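Local structure of protein piwi (Drosophila melanogaster, 6KR6) at residues A[526-532]-A[797-803]; A[591-597]-A[609-615]; A[649-653]-A[778-782]; A[783-787]-A[806-810]. The protein binds piRNAs directly and, in complex with them, represses transposable elements during meiosis as an Argonaute-family protein of the Piwi subfamily. One frame throughout, in Å; residues are numbered along the deposited sequence. Where two conformers were deposited one is given.

Contact 1 (A[526-532]-A[797-803])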
loop_
_atom_site.group_PDB
_atom_site.type_symbol
_atom_site.label_atom_id
_atom_site.label_comp_id
_atom_site.label_asym_id
_atom_site.label_seq_id
_atom_site.Cartn_x
_atom_site.Cartn_y
_atom_site.Cartn_z
ATOM N N TYR A 526 -14.139 21.687 13.564
ATOM C CA TYR A 526 -13.190 22.037 12.514
ATOM C C TYR A 526 -13.839 22.636 11.274
ATOM O O TYR A 526 -13.256 23.530 10.648
ATOM C CB TYR A 526 -12.381 20.801 12.105
ATOM C CG TYR A 526 -11.482 20.261 13.195
ATOM C CD1 TYR A 526 -10.946 21.100 14.163
ATOM C CD2 TYR A 526 -11.169 18.908 13.256
ATOM C CE1 TYR A 526 -10.122 20.608 15.158
ATOM C CE2 TYR A 526 -10.346 18.407 14.249
ATOM C CZ TYR A 526 -9.827 19.262 15.198
ATOM O OH TYR A 526 -9.008 18.772 16.189
ATOM N N VAL A 527 -15.024 22.167 10.889
ATOM C CA VAL A 527 -15.619 22.575 9.619
ATOM C C VAL A 527 -16.499 23.799 9.817
ATOM O O VAL A 527 -16.328 24.815 9.137
ATOM C CB VAL A 527 -16.425 21.424 8.990
ATOM C CG1 VAL A 527 -17.057 21.875 7.689
ATOM C CG2 VAL A 527 -15.524 20.215 8.759
ATOM N N ASP A 528 -17.455 23.707 10.742
ATOM C CA ASP A 528 -18.341 24.838 10.992
ATOM C C ASP A 528 -17.620 25.947 11.750
ATOM O O ASP A 528 -17.761 27.127 11.413
ATOM C CB ASP A 528 -19.581 24.372 11.758
ATOM C CG ASP A 528 -20.405 23.365 10.977
ATOM O OD1 ASP A 528 -20.362 23.398 9.728
ATOM O OD2 ASP A 528 -21.102 22.546 11.608
ATOM N N ARG A 529 -16.855 25.593 12.776
ATOM C CA ARG A 529 -16.055 26.540 13.534
ATOM C C ARG A 529 -14.574 26.239 13.300
ATOM O O ARG A 529 -14.212 25.426 12.442
ATOM C CB ARG A 529 -16.434 26.486 15.016
ATOM C CG ARG A 529 -17.934 26.391 15.276
ATOM C CD ARG A 529 -18.704 27.522 14.605
ATOM N NE ARG A 529 -18.450 28.816 15.231
ATOM C CZ ARG A 529 -19.206 29.340 16.191
ATOM N NH1 ARG A 529 -20.267 28.681 16.635
ATOM N NH2 ARG A 529 -18.900 30.523 16.705
ATOM N N ALA A 530 -13.707 26.903 14.067
ATOM C CA ALA A 530 -12.261 26.752 13.912
ATOM C C ALA A 530 -11.596 26.642 15.286
ATOM O O ALA A 530 -10.805 27.485 15.701
ATOM C CB ALA A 530 -11.678 27.911 13.106
ATOM N N VAL A 531 -11.917 25.568 16.008
ATOM C CA VAL A 531 -11.391 25.327 17.342
ATOM C C VAL A 531 -10.783 23.932 17.386
ATOM O O VAL A 531 -11.487 22.945 17.151
ATOM C CB VAL A 531 -12.470 25.469 18.431
ATOM C CG1 VAL A 531 -11.878 25.182 19.803
ATOM C CG2 VAL A 531 -13.091 26.858 18.392
ATOM N N PRO A 532 -9.488 23.788 17.671
ATOM C CA PRO A 532 -8.915 22.445 17.824
ATOM C C PRO A 532 -9.487 21.744 19.047
ATOM O O PRO A 532 -9.641 22.342 20.114
ATOM C CB PRO A 532 -7.413 22.712 17.972
ATOM C CG PRO A 532 -7.316 24.125 18.425
ATOM C CD PRO A 532 -8.475 24.848 17.809
ATOM N N SER A 797 -15.962 17.051 4.750
ATOM C CA SER A 797 -15.925 18.425 4.267
ATOM C C SER A 797 -14.546 19.001 4.550
ATOM O O SER A 797 -13.745 18.419 5.284
ATOM C CB SER A 797 -17.023 19.283 4.906
ATOM O OG SER A 797 -18.288 18.991 4.340
ATOM N N ILE A 798 -14.283 20.157 3.960
ATOM C CA ILE A 798 -12.964 20.785 4.069
ATOM C C ILE A 798 -12.906 21.592 5.363
ATOM O O ILE A 798 -13.779 22.445 5.591
ATOM C CB ILE A 798 -12.690 21.667 2.856
ATOM C CG1 ILE A 798 -12.760 20.838 1.572
ATOM C CG2 ILE A 798 -11.332 22.338 2.981
ATOM C CD1 ILE A 798 -11.803 19.667 1.545
ATOM N N PRO A 799 -11.918 21.356 6.220
ATOM C CA PRO A 799 -11.793 22.153 7.444
ATOM C C PRO A 799 -11.476 23.608 7.131
ATOM O O PRO A 799 -10.938 23.945 6.074
ATOM C CB PRO A 799 -10.633 21.483 8.190
ATOM C CG PRO A 799 -10.542 20.105 7.604
ATOM C CD PRO A 799 -10.937 20.261 6.170
ATOM N N GLN A 800 -11.823 24.475 8.080
ATOM C CA GLN A 800 -11.591 25.902 7.903
ATOM C C GLN A 800 -10.098 26.202 7.808
ATOM O O GLN A 800 -9.260 25.516 8.400
ATOM C CB GLN A 800 -12.218 26.696 9.051
ATOM C CG GLN A 800 -13.737 26.715 9.024
ATOM C CD GLN A 800 -14.313 28.025 9.531
ATOM O OE1 GLN A 800 -13.585 28.886 10.024
ATOM N NE2 GLN A 800 -15.625 28.182 9.403
ATOM N N ASN A 801 -9.775 27.250 7.052
ATOM C CA ASN A 801 -8.395 27.590 6.731
ATOM C C ASN A 801 -7.651 28.268 7.873
ATOM O O ASN A 801 -6.469 28.588 7.711
ATOM C CB ASN A 801 -8.357 28.488 5.491
ATOM C CG ASN A 801 -8.881 27.791 4.249
ATOM O OD1 ASN A 801 -10.089 27.627 4.079
ATOM N ND2 ASN A 801 -7.973 27.384 3.372
ATOM N N ALA A 802 -8.295 28.505 9.017
ATOM C CA ALA A 802 -7.589 29.118 10.137
ATOM C C ALA A 802 -6.625 28.152 10.813
ATOM O O ALA A 802 -5.687 28.598 11.483
ATOM C CB ALA A 802 -8.589 29.655 11.163
ATOM N N LEU A 803 -6.830 26.847 10.648
ATOM C CA LEU A 803 -6.027 25.826 11.303
ATOM C C LEU A 803 -4.851 25.363 10.450
ATOM O O LEU A 803 -4.336 24.260 10.671
ATOM C CB LEU A 803 -6.911 24.632 11.667
ATOM C CG LEU A 803 -8.254 25.001 12.301
ATOM C CD1 LEU A 803 -9.210 23.816 12.321
ATOM C CD2 LEU A 803 -8.036 25.542 13.702
#
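Tyr526 and Gln800 carry the main polar link. Gln800 N donates to Tyr526 O over 3.1 Å. The bond is nearly straight at 176°, with the donor tilted from the carbonyl plane. The side chain of Gln800 lies against the same backbone. Its CG lies against Val527 O. The chain bends at chi2 (-146°), which brings the amide beside the carbonyls that follow. There NE2 of Gln800 makes a weak hydrogen bond to Val527 O at 3.4 Å. The charged ends point to other partners: Asp528 pairs with Arg524, and Arg529 with Asp496.

The apolar part centres on Leu803, whose two methyl groups divide the work. CD1 meets Tyr526 CD1 at 3.7 Å, the two side chains crossing at about a right angle. CD2 lies 4.2 Å from Pro532 CD and also comes near Ala530. Ala530 CB packs on Ala802 CB at 4.0 Å. At the other end Val527 CG1 touches Ser797 CB at 3.8 Å.

Helix 515-528 belongs to the MID domain of the Argonaute fold, and the loop after helix 779-795 is part of the PIWI C-terminal tail. Across this boundary the polar grip falls on main-chain carbonyls and no charge pair is made, so the contact rests on the backbone bond of Gln800 and the apolar packing round Leu803, with the Gln800 side-chain amide adding only a weak bond.

Contact 2 (A[591-597]-A[609-615]). With HG (mercury (II) ion), chain I.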
loop_
_atom_site.group_PDB
_atom_site.type_symbol
_atom_site.label_atom_id
_atom_site.label_comp_id
_atom_site.label_asym_id
_atom_site.label_seq_id
_atom_site.Cartn_x
_atom_site.Cartn_y
_atom_site.Cartn_z
ATOM N N ARG A 591 -15.912 10.013 -4.388
ATOM C CA ARG A 591 -15.095 11.169 -4.060
ATOM C C ARG A 591 -13.888 10.728 -3.245
ATOM O O ARG A 591 -13.939 9.735 -2.514
ATOM C CB ARG A 591 -15.888 12.218 -3.269
ATOM C CG ARG A 591 -17.186 12.656 -3.922
ATOM C CD ARG A 591 -18.008 13.503 -2.960
ATOM N NE ARG A 591 -19.439 13.408 -3.231
ATOM C CZ ARG A 591 -20.162 14.365 -3.803
ATOM N NH1 ARG A 591 -19.592 15.506 -4.163
ATOM N NH2 ARG A 591 -21.459 14.181 -4.008
ATOM N N ALA A 592 -12.799 11.477 -3.377
ATOM C CA ALA A 592 -11.581 11.205 -2.630
ATOM C C ALA A 592 -10.978 12.522 -2.175
ATOM O O ALA A 592 -11.102 13.546 -2.853
ATOM C CB ALA A 592 -10.568 10.412 -3.468
ATOM N N TYR A 593 -10.328 12.489 -1.017
ATOM C CA TYR A 593 -9.721 13.674 -0.426
ATOM C C TYR A 593 -8.205 13.548 -0.455
ATOM O O TYR A 593 -7.656 12.519 -0.046
ATOM C CB TYR A 593 -10.213 13.883 1.007
ATOM C CG TYR A 593 -11.683 14.211 1.088
ATOM C CD1 TYR A 593 -12.138 15.505 0.870
ATOM C CD2 TYR A 593 -12.618 13.227 1.375
ATOM C CE1 TYR A 593 -13.483 15.810 0.940
ATOM C CE2 TYR A 593 -13.965 13.522 1.447
ATOM C CZ TYR A 593 -14.392 14.815 1.229
ATOM O OH TYR A 593 -15.731 15.122 1.299
ATOM N N GLY A 594 -7.544 14.591 -0.950
ATOM C CA GLY A 594 -6.098 14.669 -0.963
ATOM C C GLY A 594 -5.582 15.667 0.049
ATOM O O GLY A 594 -5.997 16.833 0.063
ATOM N N ALA A 595 -4.682 15.204 0.914
ATOM C CA ALA A 595 -4.100 16.007 1.979
ATOM C C ALA A 595 -2.619 16.224 1.712
ATOM O O ALA A 595 -1.899 15.292 1.322
ATOM C CB ALA A 595 -4.297 15.336 3.339
ATOM N N LEU A 596 -2.176 17.462 1.938
ATOM C CA LEU A 596 -0.808 17.893 1.682
ATOM C C LEU A 596 -0.260 18.602 2.913
ATOM O O LEU A 596 -0.877 19.548 3.421
ATOM C CB LEU A 596 -0.738 18.818 0.464
ATOM C CG LEU A 596 0.664 19.250 0.034
ATOM C CD1 LEU A 596 0.909 18.881 -1.420
ATOM C CD2 LEU A 596 0.872 20.742 0.256
ATOM N N ILE A 597 0.897 18.141 3.380
ATOM C CA ILE A 597 1.589 18.690 4.538
ATOM C C ILE A 597 2.935 19.223 4.072
ATOM O O ILE A 597 3.572 18.627 3.199
ATOM C CB ILE A 597 1.781 17.629 5.641
ATOM C CG1 ILE A 597 0.534 16.748 5.767
ATOM C CG2 ILE A 597 2.123 18.290 6.970
ATOM C CD1 ILE A 597 -0.726 17.487 6.153
ATOM N N PHE A 609 2.417 23.126 7.665
ATOM C CA PHE A 609 1.251 23.700 7.010
ATOM C C PHE A 609 0.478 22.568 6.350
ATOM O O PHE A 609 1.062 21.764 5.618
ATOM C CB PHE A 609 1.690 24.753 5.984
ATOM C CG PHE A 609 0.598 25.217 5.066
ATOM C CD1 PHE A 609 -0.220 26.277 5.422
ATOM C CD2 PHE A 609 0.411 24.620 3.831
ATOM C CE1 PHE A 609 -1.215 26.714 4.572
ATOM C CE2 PHE A 609 -0.581 25.054 2.979
ATOM C CZ PHE A 609 -1.398 26.102 3.351
ATOM N N SER A 610 -0.825 22.496 6.612
ATOM C CA SER A 610 -1.629 21.355 6.191
ATOM C C SER A 610 -2.884 21.817 5.469
ATOM O O SER A 610 -3.647 22.628 6.003
ATOM C CB SER A 610 -2.007 20.489 7.396
ATOM O OG SER A 610 -2.523 21.280 8.452
ATOM N N THR A 611 -3.101 21.286 4.265
ATOM C CA THR A 611 -4.309 21.558 3.496
ATOM C C THR A 611 -4.929 20.246 3.036
ATOM O O THR A 611 -4.254 19.221 2.923
ATOM C CB THR A 611 -4.029 22.442 2.270
ATOM O OG1 THR A 611 -2.988 23.373 2.577
ATOM C CG2 THR A 611 -5.280 23.213 1.870
ATOM N N VAL A 612 -6.237 20.290 2.783
ATOM C CA VAL A 612 -6.961 19.181 2.177
ATOM C C VAL A 612 -7.828 19.741 1.061
ATOM O O VAL A 612 -8.242 20.905 1.091
ATOM C CB VAL A 612 -7.838 18.406 3.186
ATOM C CG1 VAL A 612 -7.649 16.906 3.014
ATOM C CG2 VAL A 612 -7.543 18.841 4.616
ATOM N N THR A 613 -8.100 18.901 0.068
ATOM C CA THR A 613 -9.034 19.278 -0.983
ATOM C C THR A 613 -9.680 18.026 -1.554
ATOM O O THR A 613 -9.138 16.922 -1.464
ATOM C CB THR A 613 -8.350 20.102 -2.091
ATOM O OG1 THR A 613 -9.341 20.738 -2.910
ATOM C CG2 THR A 613 -7.479 19.214 -2.966
ATOM N N GLU A 614 -10.854 18.209 -2.147
ATOM C CA GLU A 614 -11.529 17.106 -2.814
ATOM C C GLU A 614 -10.984 16.916 -4.238
ATOM O O GLU A 614 -10.370 17.811 -4.827
ATOM C CB GLU A 614 -13.042 17.337 -2.853
ATOM C CG GLU A 614 -13.854 16.044 -2.812
ATOM C CD GLU A 614 -15.302 16.245 -3.196
ATOM O OE1 GLU A 614 -15.725 15.651 -4.211
ATOM O OE2 GLU A 614 -16.012 16.998 -2.494
ATOM N N CYS A 615 -11.188 15.717 -4.771
ATOM C CA CYS A 615 -10.713 15.386 -6.108
ATOM C C CYS A 615 -11.687 15.853 -7.189
ATOM O O CYS A 615 -11.272 16.316 -8.251
ATOM C CB CYS A 615 -10.459 13.887 -6.240
ATOM S SG CYS A 615 -9.031 13.251 -5.298
HETATM HG HG HG I . -6.830 14.910 -5.014
#
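Cys615 packs against Ala592 and also carries a mercury ion. Cys615 was modelled in two conformers, so this bond is less certain; in one, SG binds the metal at 2.8 Å. The ion lies by Gly594.

Gly594 with Thr613 and Leu596 with Thr611 are hydrogen-bonded antiparallel pairs, each with two N-H to O bonds of 2.9 Å. A fifth bond runs from Cys615 N to Ala592 O. Tyr593 with Glu614, Ala595 with Val612 and Ile597 with Ser610 are non-hydrogen-bonded pairs, and their side chains share one face. There CG1 of Val612 meets Ala595 CB at 3.7 Å.

The Glu614 chain is extended beyond CG and reaches across to 591-597. Its CG lies 3.8 Å from Tyr593 CE1. Its OE1 comes in at the edge of the Arg591 guanidinium, in a long salt bridge of 3.9 Å to NH1, with the two planes 75° apart. Arg591 NE pairs with Asp588. An alanine in place of Glu614 would probably cost Arg591 this long salt bridge and take the CG packing from the Tyr593 ring.

Helix 779-795 packs on the face of Tyr593, Ala595 and Val612, and helix 625-640 on that of Leu596 and Thr613. These are the second and third strands of the RNase H fold of the PIWI domain. Strand 575-584, with the probable active-site Asp581, pairs with the far side of strand 592-599.

Contact 3 (A[649-653]-A[778-782]). With HG (mercury (II) ion), chain G; ZN (zinc ion), chain N.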
loop_
_atom_site.group_PDB
_atom_site.type_symbol
_atom_site.label_atom_id
_atom_site.label_comp_id
_atom_site.label_asym_id
_atom_site.label_seq_id
_atom_site.Cartn_x
_atom_site.Cartn_y
_atom_site.Cartn_z
ATOM N N PHE A 649 9.715 16.045 -1.903
ATOM C CA PHE A 649 8.308 15.686 -2.026
ATOM C C PHE A 649 8.170 14.182 -1.830
ATOM O O PHE A 649 8.754 13.401 -2.587
ATOM C CB PHE A 649 7.779 16.104 -3.398
ATOM C CG PHE A 649 6.282 16.048 -3.531
ATOM C CD1 PHE A 649 5.629 14.841 -3.703
ATOM C CD2 PHE A 649 5.530 17.210 -3.521
ATOM C CE1 PHE A 649 4.254 14.791 -3.838
ATOM C CE2 PHE A 649 4.153 17.165 -3.659
ATOM C CZ PHE A 649 3.517 15.954 -3.817
ATOM N N TYR A 650 7.399 13.778 -0.821
ATOM C CA TYR A 650 7.129 12.370 -0.545
ATOM C C TYR A 650 5.710 12.042 -0.990
ATOM O O TYR A 650 4.750 12.670 -0.530
ATOM C CB TYR A 650 7.326 12.047 0.936
ATOM C CG TYR A 650 8.774 12.038 1.366
ATOM C CD1 TYR A 650 9.668 11.117 0.838
ATOM C CD2 TYR A 650 9.245 12.943 2.306
ATOM C CE1 TYR A 650 10.995 11.103 1.229
ATOM C CE2 TYR A 650 10.568 12.937 2.704
ATOM C CZ TYR A 650 11.439 12.015 2.162
ATOM O OH TYR A 650 12.757 12.008 2.557
ATOM N N ARG A 651 5.585 11.061 -1.882
ATOM C CA ARG A 651 4.323 10.718 -2.524
ATOM C C ARG A 651 3.887 9.322 -2.098
ATOM O O ARG A 651 4.673 8.372 -2.173
ATOM C CB ARG A 651 4.463 10.796 -4.047
ATOM C CG ARG A 651 3.171 10.609 -4.822
ATOM C CD ARG A 651 2.115 11.619 -4.410
ATOM N NE ARG A 651 1.106 11.800 -5.449
ATOM C CZ ARG A 651 0.099 10.961 -5.672
ATOM N NH1 ARG A 651 -0.772 11.211 -6.641
ATOM N NH2 ARG A 651 -0.036 9.870 -4.931
ATOM N N ASP A 652 2.635 9.201 -1.661
ATOM C CA ASP A 652 2.068 7.933 -1.214
ATOM C C ASP A 652 1.229 7.357 -2.351
ATOM O O ASP A 652 0.194 7.923 -2.715
ATOM C CB ASP A 652 1.235 8.132 0.053
ATOM C CG ASP A 652 0.725 6.823 0.645
ATOM O OD1 ASP A 652 -0.121 6.158 0.007
ATOM O OD2 ASP A 652 1.166 6.464 1.758
ATOM N N GLY A 653 1.679 6.237 -2.912
ATOM C CA GLY A 653 0.973 5.613 -4.014
ATOM C C GLY A 653 1.595 4.314 -4.485
ATOM O O GLY A 653 2.291 3.638 -3.721
ATOM N N PRO A 778 7.925 8.575 6.138
ATOM C CA PRO A 778 8.285 9.928 6.577
ATOM C C PRO A 778 7.124 10.611 7.291
ATOM O O PRO A 778 5.953 10.324 7.034
ATOM C CB PRO A 778 8.643 10.637 5.268
ATOM C CG PRO A 778 9.169 9.544 4.406
ATOM C CD PRO A 778 8.378 8.309 4.760
ATOM N N ALA A 779 7.468 11.534 8.192
ATOM C CA ALA A 779 6.476 12.113 9.093
ATOM C C ALA A 779 5.400 12.882 8.338
ATOM O O ALA A 779 4.210 12.764 8.653
ATOM C CB ALA A 779 7.159 13.023 10.106
ATOM N N VAL A 780 5.797 13.683 7.347
ATOM C CA VAL A 780 4.817 14.449 6.583
ATOM C C VAL A 780 3.842 13.526 5.865
ATOM O O VAL A 780 2.654 13.843 5.736
ATOM C CB VAL A 780 5.529 15.403 5.604
ATOM C CG1 VAL A 780 6.251 16.504 6.366
ATOM C CG2 VAL A 780 6.508 14.634 4.731
ATOM N N CYS A 781 4.312 12.360 5.414
ATOM C CA CYS A 781 3.425 11.421 4.732
ATOM C C CYS A 781 2.399 10.828 5.692
ATOM O O CYS A 781 1.219 10.684 5.344
ATOM C CB CYS A 781 4.249 10.314 4.071
ATOM S SG CYS A 781 3.718 9.850 2.407
ATOM N N GLN A 782 2.829 10.479 6.908
ATOM C CA GLN A 782 1.893 9.973 7.907
ATOM C C GLN A 782 0.903 11.055 8.326
ATOM O O GLN A 782 -0.276 10.770 8.565
ATOM C CB GLN A 782 2.659 9.439 9.118
ATOM C CG GLN A 782 1.786 8.761 10.162
ATOM C CD GLN A 782 1.454 7.324 9.812
ATOM O OE1 GLN A 782 2.274 6.606 9.238
ATOM N NE2 GLN A 782 0.246 6.894 10.159
HETATM HG HG HG G . 2.105 8.100 3.777
HETATM ZN ZN ZN N . -1.935 6.619 0.730
#
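Tyr650 and Cys781 mark the closest approach of the two backbones, with CA atoms 6.5 Å apart. Residues 649-652 form the end of a strand. Residues 779-782 open a helix, and Pro778 stands at its N-cap. No hydrogen bond crosses between them.

Pro778 stands upright on one face of the Tyr650 ring, with its CB-CG edge turned down to it. Its CG stands 3.7 Å from the centroid of that ring and only 3° off the normal, a CH-pi contact. Val780 CG2 comes to the ring edge instead, 4.0 Å from Tyr650 CD2. Tyr650 OH is hydrogen-bonded to Thr761.

This is the active-site end of the RNase H fold, where aspartates on neighbouring parallel strands meet. Asp652 is probably catalytic, as is Asp581 on strand 575-584, and both bind one zinc ion here, Asp652 through OD1 at 2.0 Å.

Asp652 CG is anti to the backbone N (chi1 -175°), which turns the carboxylate toward the metals. OD2 of Asp652 and SG of Cys781 bind the same mercury ion, both at 2.8 Å, so it bridges strand and helix. Gln782 packs on a phosphate of the bound RNA.

Contact 4 (A[783-787]-A[806-810]). With ZN (zinc ion), chain C; nucleotides of chain B.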
loop_
_atom_site.group_PDB
_atom_site.type_symbol
_atom_site.label_atom_id
_atom_site.label_comp_id
_atom_site.label_asym_id
_atom_site.label_seq_id
_atom_site.Cartn_x
_atom_site.Cartn_y
_atom_site.Cartn_z
ATOM N N TYR A 783 1.365 12.306 8.411
ATOM C CA TYR A 783 0.460 13.421 8.677
ATOM C C TYR A 783 -0.587 13.551 7.580
ATOM O O TYR A 783 -1.774 13.757 7.863
ATOM C CB TYR A 783 1.250 14.724 8.806
ATOM C CG TYR A 783 2.031 14.880 10.095
ATOM C CD1 TYR A 783 1.449 14.600 11.324
ATOM C CD2 TYR A 783 3.351 15.319 10.079
ATOM C CE1 TYR A 783 2.160 14.748 12.499
ATOM C CE2 TYR A 783 4.069 15.466 11.249
ATOM C CZ TYR A 783 3.469 15.179 12.454
ATOM O OH TYR A 783 4.184 15.326 13.619
ATOM N N ALA A 784 -0.161 13.445 6.319
ATOM C CA ALA A 784 -1.102 13.535 5.209
ATOM C C ALA A 784 -2.116 12.401 5.255
ATOM O O ALA A 784 -3.310 12.623 5.028
ATOM C CB ALA A 784 -0.353 13.530 3.878
ATOM N N LYS A 785 -1.660 11.180 5.551
ATOM C CA LYS A 785 -2.598 10.065 5.654
ATOM C C LYS A 785 -3.584 10.285 6.794
ATOM O O LYS A 785 -4.786 10.040 6.640
ATOM C CB LYS A 785 -1.856 8.741 5.841
ATOM C CG LYS A 785 -2.724 7.522 5.533
ATOM C CD LYS A 785 -2.127 6.222 6.056
ATOM C CE LYS A 785 -2.551 5.952 7.492
ATOM N NZ LYS A 785 -2.150 4.585 7.933
ATOM N N LYS A 786 -3.094 10.756 7.944
ATOM C CA LYS A 786 -3.970 11.025 9.081
ATOM C C LYS A 786 -5.036 12.053 8.720
ATOM O O LYS A 786 -6.229 11.845 8.973
ATOM C CB LYS A 786 -3.140 11.507 10.272
ATOM C CG LYS A 786 -3.923 11.675 11.568
ATOM C CD LYS A 786 -4.055 10.354 12.311
ATOM C CE LYS A 786 -4.876 10.507 13.584
ATOM N NZ LYS A 786 -6.318 10.727 13.287
ATOM N N LEU A 787 -4.621 13.169 8.116
ATOM C CA LEU A 787 -5.569 14.231 7.794
ATOM C C LEU A 787 -6.571 13.782 6.735
ATOM O O LEU A 787 -7.775 14.049 6.856
ATOM C CB LEU A 787 -4.813 15.480 7.340
ATOM C CG LEU A 787 -5.617 16.709 6.904
ATOM C CD1 LEU A 787 -6.661 17.097 7.939
ATOM C CD2 LEU A 787 -4.675 17.873 6.636
ATOM N N LYS A 806 -1.660 24.296 12.468
ATOM C CA LYS A 806 -1.855 23.505 13.670
ATOM C C LYS A 806 -2.061 22.042 13.305
ATOM O O LYS A 806 -2.557 21.720 12.221
ATOM C CB LYS A 806 -3.052 24.025 14.473
ATOM C CG LYS A 806 -2.975 25.513 14.777
ATOM C CD LYS A 806 -4.180 25.997 15.566
ATOM C CE LYS A 806 -4.034 27.467 15.934
ATOM N NZ LYS A 806 -5.165 27.951 16.771
ATOM N N PHE A 807 -1.665 21.158 14.217
ATOM C CA PHE A 807 -1.854 19.716 14.047
ATOM C C PHE A 807 -3.222 19.274 14.553
ATOM O O PHE A 807 -3.344 18.332 15.335
ATOM C CB PHE A 807 -0.742 18.957 14.759
ATOM C CG PHE A 807 0.542 18.894 13.989
ATOM C CD1 PHE A 807 0.597 18.255 12.762
ATOM C CD2 PHE A 807 1.701 19.447 14.502
ATOM C CE1 PHE A 807 1.778 18.186 12.053
ATOM C CE2 PHE A 807 2.887 19.378 13.798
ATOM C CZ PHE A 807 2.924 18.745 12.573
ATOM N N TYR A 808 -4.268 19.962 14.089
ATOM C CA TYR A 808 -5.615 19.723 14.600
ATOM C C TYR A 808 -6.090 18.301 14.335
ATOM O O TYR A 808 -6.912 17.771 15.091
ATOM C CB TYR A 808 -6.590 20.735 13.988
ATOM C CG TYR A 808 -6.630 20.751 12.470
ATOM C CD1 TYR A 808 -5.617 21.350 11.733
ATOM C CD2 TYR A 808 -7.697 20.192 11.777
ATOM C CE1 TYR A 808 -5.652 21.374 10.350
ATOM C CE2 TYR A 808 -7.742 20.214 10.393
ATOM C CZ TYR A 808 -6.716 20.806 9.686
ATOM O OH TYR A 808 -6.755 20.832 8.309
ATOM N N TYR A 809 -5.579 17.664 13.285
ATOM C CA TYR A 809 -6.067 16.361 12.854
ATOM C C TYR A 809 -5.419 15.194 13.585
ATOM O O TYR A 809 -5.709 14.041 13.246
ATOM C CB TYR A 809 -5.855 16.203 11.345
ATOM C CG TYR A 809 -4.504 16.692 10.871
ATOM C CD1 TYR A 809 -3.411 15.834 10.820
ATOM C CD2 TYR A 809 -4.321 18.011 10.477
ATOM C CE1 TYR A 809 -2.176 16.279 10.387
ATOM C CE2 TYR A 809 -3.090 18.464 10.046
ATOM C CZ TYR A 809 -2.021 17.594 10.001
ATOM O OH TYR A 809 -0.793 18.045 9.570
ATOM N N LEU A 810 -4.562 15.445 14.568
ATOM C CA LEU A 810 -3.872 14.357 15.257
ATOM C C LEU A 810 -4.765 13.644 16.272
ATOM O O LEU A 810 -4.471 12.519 16.675
ATOM C CB LEU A 810 -2.608 14.877 15.946
ATOM C CG LEU A 810 -1.445 15.246 15.021
ATOM C CD1 LEU A 810 -0.180 15.492 15.828
ATOM C CD2 LEU A 810 -1.223 14.159 13.979
ATOM O OXT LEU A 810 -5.790 14.156 16.715
HETATM ZN ZN ZN C . -5.931 12.224 18.302
ATOM O OP3 U B 1 -7.439 13.125 19.802
ATOM P P U B 1 -8.613 12.962 18.919
ATOM O OP1 U B 1 -9.323 14.262 18.855
ATOM O OP2 U B 1 -8.129 12.352 17.657
ATOM O "O5'" U B 1 -9.607 11.923 19.601
ATOM C "C5'" U B 1 -9.279 10.539 19.687
ATOM C "C4'" U B 1 -10.163 9.819 20.674
ATOM O "O4'" U B 1 -11.464 9.578 20.070
ATOM C "C3'" U B 1 -9.650 8.459 21.146
ATOM O "O3'" U B 1 -9.974 8.282 22.523
ATOM C "C2'" U B 1 -10.455 7.475 20.301
ATOM O "O2'" U B 1 -10.614 6.198 20.881
ATOM C "C1'" U B 1 -11.788 8.204 20.166
ATOM N N1 U B 1 -12.556 7.818 18.972
ATOM C C2 U B 1 -13.926 7.702 19.101
ATOM O O2 U B 1 -14.511 7.927 20.147
ATOM N N3 U B 1 -14.590 7.328 17.958
ATOM C C4 U B 1 -14.035 7.053 16.726
ATOM O O4 U B 1 -14.768 6.726 15.790
ATOM C C5 U B 1 -12.611 7.185 16.676
ATOM C C6 U B 1 -11.937 7.550 17.774
#
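Leu810, which packs on Tyr783, ends the chain in a carboxylate that grips a zinc ion. Its O binds the metal at 2.2 Å and its OXT at 2.5 Å. OP3 and OP2 of U1 of chain B bind the same zinc, each at 2.3 Å. Gln556 and another RNA phosphate complete the site. The C terminus thus helps hold the guide 5' phosphate, as expected at the MID-PIWI boundary of Argonautes. Lys786 NZ adds a weak bond to Tyr809 O at 3.4 Å.

Phe807 CE1 sits over the centre of one face of the Tyr783 ring. The rings meet obliquely, 4.4 Å between centroids and 31° between planes. Leu810 CD2 touches the ring edge, 3.7 Å from Tyr783 CE1. An alanine replacing Tyr783 would probably leave Phe807 and Leu810 without this support and Tyr769 N without its hydroxyl partner.

Tyr809 CG lies between its backbone N and carbonyl carbon (chi1 43°), which lays the ring against the helix. Leu787 CB stands over its face, 3.8 Å from the centroid. Helix 779-795 and the C-terminal turn pack together on the strands: Tyr783 and Tyr809 touch Ile597 of strand 592-599, and Leu787 touches Val612 of strand 608-614.

How the contacts relate
Contact 1 opens first, at the end of a MID helix, and closes a loop of 264 residues when the chain returns at 797-803. Contacts 2 and 3 nest inside that loop, one after the other. Contact 2 joins two nearby strands. Contact 3 ties a later strand to the start of helix 779-795. Contact 4 opens on that helix right after contact 3 and closes at the C terminus, so it crosses contact 1. Tyr526 OH probably hydrogen-bonds to Tyr808 O between contacts 1 and 4. Ile597 touches the helix residues of contacts 3 and 4. Ile798 packs on strand 608-614. The C-terminal tail thus links the MID helix to helix 779-795 and the RNase H strands.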